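Local coordinates for protein cadherin-5 (Gallus gallus, PDB 3PPE) that mediates calcium-dependent, homophilic adhesion between endothelial cells through its extracellular cadherin domains, the first two of which make up this chain, at residues D167-R170 and E171-S174. Sequence-based numbering, arbitrary orientation.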
loop_
_atom_site.group_PDB
_atom_site.type_symbol
_atom_site.label_atom_id
_atom_site.label_comp_id
_atom_site.label_asym_id
_atom_site.label_seq_id
_atom_site.Cartn_x
_atom_site.Cartn_y
_atom_site.Cartn_z
ATOM N N ASP A 167 1.421 -6.832 -58.183
ATOM C CA ASP A 167 2.298 -7.241 -59.299
ATOM C C ASP A 167 3.523 -8.060 -58.876
ATOM O O ASP A 167 4.560 -7.984 -59.543
ATOM C CB ASP A 167 2.780 -5.994 -60.092
ATOM C CG ASP A 167 3.451 -4.960 -59.193
ATOM O OD1 ASP A 167 3.772 -3.841 -59.663
ATOM O OD2 ASP A 167 3.641 -5.261 -57.989
ATOM N N LEU A 168 3.447 -8.814 -57.769
ATOM C CA LEU A 168 4.636 -9.581 -57.359
ATOM C C LEU A 168 4.910 -10.731 -58.337
ATOM O O LEU A 168 4.133 -11.672 -58.450
ATOM C CB LEU A 168 4.586 -10.071 -55.908
ATOM C CG LEU A 168 4.315 -9.014 -54.820
ATOM C CD1 LEU A 168 4.148 -9.662 -53.468
ATOM C CD2 LEU A 168 5.403 -7.950 -54.798
ATOM N N ASP A 169 6.054 -10.643 -58.999
ATOM C CA ASP A 169 6.397 -11.481 -60.143
ATOM C C ASP A 169 7.550 -12.378 -59.715
ATOM O O ASP A 169 8.635 -11.882 -59.376
ATOM C CB ASP A 169 6.828 -10.560 -61.294
ATOM C CG ASP A 169 6.994 -11.307 -62.634
ATOM O OD1 ASP A 169 6.407 -10.849 -63.643
ATOM O OD2 ASP A 169 7.695 -12.342 -62.689
ATOM N N ARG A 170 7.301 -13.688 -59.719
ATOM C CA ARG A 170 8.303 -14.696 -59.371
ATOM C C ARG A 170 9.613 -14.581 -60.184
ATOM O O ARG A 170 10.696 -14.867 -59.665
ATOM C CB ARG A 170 7.713 -16.112 -59.506
ATOM C CG ARG A 170 8.588 -17.182 -58.894
ATOM C CD ARG A 170 8.108 -18.588 -59.192
ATOM N NE ARG A 170 9.274 -19.468 -59.224
ATOM C CZ ARG A 170 9.775 -20.088 -58.163
ATOM N NH1 ARG A 170 9.178 -19.945 -56.992
ATOM N NH2 ARG A 170 10.847 -20.866 -58.263
ATOM N N GLU A 171 9.508 -14.162 -61.448
ATOM C CA GLU A 171 10.688 -13.941 -62.300
ATOM C C GLU A 171 11.570 -12.841 -61.712
ATOM O O GLU A 171 12.771 -13.017 -61.609
ATOM C CB GLU A 171 10.306 -13.592 -63.764
ATOM C CG GLU A 171 9.583 -14.705 -64.524
ATOM C CD GLU A 171 9.281 -14.348 -66.003
ATOM O OE1 GLU A 171 8.708 -13.250 -66.282
ATOM O OE2 GLU A 171 9.615 -15.176 -66.894
ATOM N N SER A 172 10.978 -11.718 -61.306
ATOM C CA SER A 172 11.741 -10.635 -60.668
ATOM C C SER A 172 12.424 -11.083 -59.381
ATOM O O SER A 172 13.606 -10.805 -59.177
ATOM C CB SER A 172 10.864 -9.428 -60.377
ATOM O OG SER A 172 10.366 -8.896 -61.575
ATOM N N GLN A 173 11.669 -11.776 -58.530
ATOM C CA GLN A 173 12.116 -12.222 -57.223
ATOM C C GLN A 173 11.235 -13.398 -56.761
ATOM O O GLN A 173 10.018 -13.253 -56.622
ATOM C CB GLN A 173 12.025 -11.054 -56.230
ATOM C CG GLN A 173 12.406 -11.369 -54.804
ATOM C CD GLN A 173 13.825 -11.859 -54.664
ATOM O OE1 GLN A 173 14.093 -13.064 -54.741
ATOM N NE2 GLN A 173 14.744 -10.938 -54.419
ATOM N N SER A 174 11.845 -14.548 -56.504
ATOM C CA SER A 174 11.089 -15.724 -56.046
ATOM C C SER A 174 11.024 -15.919 -54.529
ATOM O O SER A 174 10.310 -16.802 -54.059
ATOM C CB SER A 174 11.686 -16.993 -56.678
ATOM O OG SER A 174 13.019 -17.201 -56.232
#
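The carboxylate of D169 reaches forward over the turn to the backbone N-H of E171, with OD2 accepting from N at 2.9 Å. The bond uses the anti lone pair of OD2 and is well bent, 133° at the hydrogen; this is an Asx turn. CG lies anti to the backbone nitrogen (chi1 -170°), which swings the carboxylate beside its own carbonyl carbon and forward to the following peptides. A second bond, this one through backbone atoms alone, closes the loop as a single alpha turn: Q173 N donates to D169 O at 3.2 Å, almost straight at 164°.

The sequence here is the LDRE motif of the second cadherin domain, in the loop between strands 160-163 and 175-184. Its counterparts in the first domain, D62 and E64, bind calcium, so D169 and E171 probably help form the equivalent site toward the third domain, absent from this chain. E115, whose OE2 accepts from R170 N, borders the same turn.

The two acids sit close, D169 OD2 and E171 OE1 3.8 Å apart with nearly coplanar carboxylates, a crowding of negative charge that a cation would be expected to relieve. Cutting D169 back to an alanine removes one of the two acids of the motif and is likely to leave the E171 N-H without its side-chain acceptor.

S174 CB packs against the R170 side chain, 3.8 Å from CG, and lies over one face of the guanidinium, 3.9 Å from CZ, while R170 NH1 hydrogen-bonds to L201 O on strand 194-202.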